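Beta-mannosidase (Trichoderma harzianum, PDB 4CVU) probably hydrolyses terminal, non-reducing beta-linked mannose residues, as a fungal beta-mannosidase of glycoside hydrolase family 2. Local coordinates at residues K193-W202 with R420-L428. Residues are numbered along the deposited sequence; the frame is centred on the assembly and turned at random.
Sequences KEQNDFGWDW and RVWSSGTYL
W422 drives the far edge of its six-membered ring onto the face of W200 in a T-shaped pair, the planes at 79° and CZ2 of W422 3.4 Å from CE2 of W200. W202 completes the cluster, its own edge directed at the face of W422 in an offset edge-to-face arrangement, with CZ2 of W202 3.6 Å from CZ3 of W422. With CG anti to the backbone N (chi1 173°), the W422 indole reaches across to both partners. Were W200 an alanine, the CZ2–CH2 edge of W422 would probably lose the indole face it abuts.

Beside the rings, S424, which follows a cis peptide bond, receives two backbone N-H groups of the 3-10 turn 195-197: Q195 N binds S424 OG almost straight (3.1 Å, 178°), and N196 N binds S424 O at 3.0 Å. The extended E194 side chain runs along G425, CG 3.2 Å from G425 O, and W396 NE1 bonds its OE2. Within 193-202, NE2 of Q195 returns to K193 O at 2.9 Å while its OE1 hydrogen-bonds Y454 OH, and K193 NZ forms salt bridges with D197 OD2 and D113.

The contact is thus interdomain: it joins a loop of the galactose-binding-like domain, between helix 159-168 and strand 215-221, to the loop leaving strand 418-421, which lies between parallel strands 380-389 and 442-446 of what is, as in GH2 enzymes, the catalytic (beta/alpha)8 barrel.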
loop_
_atom_site.group_PDB
_atom_site.type_symbol
_atom_site.label_atom_id
_atom_site.label_comp_id
_atom_site.label_asym_id
_atom_site.label_seq_id
_atom_site.Cartn_x
_atom_site.Cartn_y
_atom_site.Cartn_z
ATOM N N LYS A 193 -32.899 -0.533 0.786
ATOM C CA LYS A 193 -31.510 -0.359 1.223
ATOM C C LYS A 193 -30.895 0.547 0.172
ATOM O O LYS A 193 -31.311 0.580 -1.023
ATOM C CB LYS A 193 -30.762 -1.721 1.322
ATOM C CG LYS A 193 -29.282 -1.661 1.761
ATOM C CD LYS A 193 -28.750 -3.027 2.195
ATOM C CE LYS A 193 -27.232 -3.077 2.480
ATOM N NZ LYS A 193 -26.691 -1.802 3.020
ATOM N N GLU A 194 -29.919 1.307 0.619
ATOM C CA GLU A 194 -29.213 2.298 -0.189
ATOM C C GLU A 194 -28.738 1.565 -1.410
ATOM O O GLU A 194 -28.020 0.609 -1.356
ATOM C CB GLU A 194 -28.066 2.900 0.656
ATOM C CG GLU A 194 -27.034 3.726 -0.075
ATOM C CD GLU A 194 -26.024 4.443 0.837
ATOM O OE1 GLU A 194 -25.159 3.768 1.346
ATOM O OE2 GLU A 194 -26.076 5.641 1.018
ATOM N N GLN A 195 -29.214 2.005 -2.567
ATOM C CA GLN A 195 -28.998 1.271 -3.748
ATOM C C GLN A 195 -27.550 1.147 -4.186
ATOM O O GLN A 195 -27.198 0.138 -4.728
ATOM C CB GLN A 195 -29.905 1.789 -4.875
ATOM C CG GLN A 195 -31.363 1.751 -4.526
ATOM C CD GLN A 195 -32.054 0.416 -4.716
ATOM O OE1 GLN A 195 -32.585 0.103 -5.790
ATOM N NE2 GLN A 195 -32.120 -0.374 -3.640
ATOM N N ASN A 196 -26.725 2.159 -3.968
ATOM C CA ASN A 196 -25.365 2.119 -4.340
ATOM C C ASN A 196 -24.532 1.132 -3.553
ATOM O O ASN A 196 -23.454 0.838 -3.938
ATOM C CB ASN A 196 -24.704 3.470 -4.398
ATOM C CG ASN A 196 -24.570 4.108 -3.071
ATOM O OD1 ASN A 196 -25.464 4.731 -2.572
ATOM N ND2 ASN A 196 -23.413 3.895 -2.461
ATOM N N ASP A 197 -25.102 0.583 -2.507
ATOM C CA ASP A 197 -24.433 -0.437 -1.690
ATOM C C ASP A 197 -24.180 -1.746 -2.445
ATOM O O ASP A 197 -23.381 -2.554 -2.022
ATOM C CB ASP A 197 -25.284 -0.710 -0.476
ATOM C CG ASP A 197 -25.275 0.379 0.512
ATOM O OD1 ASP A 197 -24.701 1.444 0.253
ATOM O OD2 ASP A 197 -25.828 0.157 1.600
ATOM N N PHE A 198 -24.888 -1.939 -3.560
ATOM C CA PHE A 198 -24.683 -3.062 -4.448
ATOM C C PHE A 198 -23.837 -2.716 -5.679
ATOM O O PHE A 198 -23.832 -3.482 -6.673
ATOM C CB PHE A 198 -26.034 -3.632 -4.883
ATOM C CG PHE A 198 -26.957 -3.896 -3.729
ATOM C CD1 PHE A 198 -26.757 -4.994 -2.911
ATOM C CD2 PHE A 198 -27.956 -2.989 -3.404
ATOM C CE1 PHE A 198 -27.581 -5.206 -1.825
ATOM C CE2 PHE A 198 -28.763 -3.180 -2.305
ATOM C CZ PHE A 198 -28.577 -4.309 -1.519
ATOM N N GLY A 199 -23.161 -1.547 -5.606
ATOM C CA GLY A 199 -22.259 -1.090 -6.606
ATOM C C GLY A 199 -22.840 0.044 -7.416
ATOM O O GLY A 199 -24.034 0.105 -7.606
ATOM N N TRP A 200 -21.995 0.965 -7.875
ATOM C CA TRP A 200 -22.431 1.948 -8.899
ATOM C C TRP A 200 -21.230 2.188 -9.811
ATOM O O TRP A 200 -20.120 1.639 -9.588
ATOM C CB TRP A 200 -22.984 3.246 -8.253
ATOM C CG TRP A 200 -24.190 3.917 -9.003
ATOM C CD1 TRP A 200 -24.125 4.923 -9.898
ATOM C CD2 TRP A 200 -25.592 3.588 -8.877
ATOM N NE1 TRP A 200 -25.383 5.247 -10.371
ATOM C CE2 TRP A 200 -26.299 4.437 -9.763
ATOM C CE3 TRP A 200 -26.303 2.654 -8.133
ATOM C CZ2 TRP A 200 -27.684 4.388 -9.907
ATOM C CZ3 TRP A 200 -27.708 2.617 -8.254
ATOM C CH2 TRP A 200 -28.380 3.495 -9.147
ATOM N N ASP A 201 -21.434 3.004 -10.845
ATOM C CA ASP A 201 -20.392 3.278 -11.800
ATOM C C ASP A 201 -19.329 4.259 -11.290
ATOM O O ASP A 201 -18.427 4.564 -12.032
ATOM C CB ASP A 201 -20.947 3.717 -13.185
ATOM C CG ASP A 201 -21.816 4.947 -13.140
ATOM O OD1 ASP A 201 -22.000 5.599 -12.082
ATOM O OD2 ASP A 201 -22.334 5.303 -14.232
ATOM N N TRP A 202 -19.389 4.649 -10.016
ATOM C CA TRP A 202 -18.322 5.373 -9.363
ATOM C C TRP A 202 -17.957 4.789 -7.997
ATOM O O TRP A 202 -17.235 5.428 -7.293
ATOM C CB TRP A 202 -18.658 6.867 -9.147
ATOM C CG TRP A 202 -20.091 7.129 -8.901
ATOM C CD1 TRP A 202 -20.983 7.690 -9.797
ATOM C CD2 TRP A 202 -20.842 6.784 -7.749
ATOM N NE1 TRP A 202 -22.232 7.723 -9.248
ATOM C CE2 TRP A 202 -22.167 7.181 -7.985
ATOM C CE3 TRP A 202 -20.525 6.180 -6.512
ATOM C CZ2 TRP A 202 -23.167 6.980 -7.053
ATOM C CZ3 TRP A 202 -21.501 6.022 -5.597
ATOM C CH2 TRP A 202 -22.806 6.408 -5.841
ATOM N N ARG A 420 -27.706 18.862 -5.196
ATOM C CA ARG A 420 -28.693 17.837 -5.364
ATOM C C ARG A 420 -28.267 16.606 -4.616
ATOM O O ARG A 420 -27.243 16.021 -4.958
ATOM C CB ARG A 420 -28.875 17.471 -6.833
ATOM C CG ARG A 420 -29.610 16.160 -7.005
ATOM C CD ARG A 420 -30.171 16.069 -8.406
ATOM N NE ARG A 420 -30.802 14.776 -8.657
ATOM C CZ ARG A 420 -30.417 13.868 -9.552
ATOM N NH1 ARG A 420 -29.354 14.037 -10.325
ATOM N NH2 ARG A 420 -31.117 12.759 -9.675
ATOM N N VAL A 421 -29.051 16.217 -3.618
ATOM C CA VAL A 421 -28.793 15.030 -2.831
ATOM C C VAL A 421 -29.363 13.832 -3.607
ATOM O O VAL A 421 -30.535 13.486 -3.502
ATOM C CB VAL A 421 -29.365 15.120 -1.401
ATOM C CG1 VAL A 421 -28.905 13.936 -0.564
ATOM C CG2 VAL A 421 -28.934 16.393 -0.741
ATOM N N TRP A 422 -28.470 13.216 -4.372
ATOM C CA TRP A 422 -28.752 12.203 -5.354
ATOM C C TRP A 422 -29.350 10.928 -4.768
ATOM O O TRP A 422 -28.912 10.465 -3.727
ATOM C CB TRP A 422 -27.419 11.875 -6.068
ATOM C CG TRP A 422 -27.507 10.712 -7.027
ATOM C CD1 TRP A 422 -27.947 10.767 -8.326
ATOM C CD2 TRP A 422 -27.167 9.355 -6.771
ATOM N NE1 TRP A 422 -27.866 9.518 -8.900
ATOM C CE2 TRP A 422 -27.406 8.632 -7.960
ATOM C CE3 TRP A 422 -26.706 8.661 -5.640
ATOM C CZ2 TRP A 422 -27.198 7.248 -8.055
ATOM C CZ3 TRP A 422 -26.482 7.301 -5.734
ATOM C CH2 TRP A 422 -26.737 6.602 -6.928
ATOM N N SER A 423 -30.341 10.353 -5.446
ATOM C CA SER A 423 -30.866 9.020 -5.057
ATOM C C SER A 423 -30.259 7.968 -5.986
ATOM O O SER A 423 -30.213 8.196 -7.193
ATOM C CB SER A 423 -32.410 8.992 -5.112
ATOM O OG SER A 423 -32.908 9.360 -6.418
ATOM N N SER A 424 -29.809 6.815 -5.475
ATOM C CA SER A 424 -29.913 6.388 -4.096
ATOM C C SER A 424 -28.599 5.913 -3.553
ATOM O O SER A 424 -28.030 4.908 -4.017
ATOM C CB SER A 424 -30.963 5.275 -3.899
ATOM O OG SER A 424 -30.846 4.624 -2.609
ATOM N N GLY A 425 -28.068 6.844 -2.774
ATOM C CA GLY A 425 -27.544 6.673 -1.423
ATOM C C GLY A 425 -28.718 6.703 -0.449
ATOM O O GLY A 425 -29.489 5.723 -0.361
ATOM N N THR A 426 -28.864 7.793 0.287
ATOM C CA THR A 426 -29.777 7.757 1.406
ATOM C C THR A 426 -30.402 9.069 1.831
ATOM O O THR A 426 -29.951 10.123 1.387
ATOM C CB THR A 426 -29.016 7.175 2.610
ATOM O OG1 THR A 426 -29.954 6.667 3.572
ATOM C CG2 THR A 426 -28.156 8.188 3.249
ATOM N N TYR A 427 -31.389 8.995 2.749
ATOM C CA TYR A 427 -31.912 10.183 3.444
ATOM C C TYR A 427 -30.879 10.645 4.446
ATOM O O TYR A 427 -30.492 9.889 5.324
ATOM C CB TYR A 427 -33.285 9.935 4.152
ATOM C CG TYR A 427 -34.317 9.315 3.249
ATOM C CD1 TYR A 427 -35.062 10.093 2.376
ATOM C CD2 TYR A 427 -34.490 7.936 3.212
ATOM C CE1 TYR A 427 -35.987 9.518 1.519
ATOM C CE2 TYR A 427 -35.418 7.352 2.372
ATOM C CZ TYR A 427 -36.141 8.144 1.509
ATOM O OH TYR A 427 -37.028 7.529 0.654
ATOM N N LEU A 428 -30.430 11.898 4.317
ATOM C CA LEU A 428 -29.367 12.388 5.169
ATOM C C LEU A 428 -29.824 12.533 6.597
ATOM O O LEU A 428 -30.971 12.932 6.891
ATOM C CB LEU A 428 -28.801 13.737 4.679
ATOM C CG LEU A 428 -28.224 13.785 3.258
ATOM C CD1 LEU A 428 -27.673 15.166 2.987
ATOM C CD2 LEU A 428 -27.139 12.735 3.031
#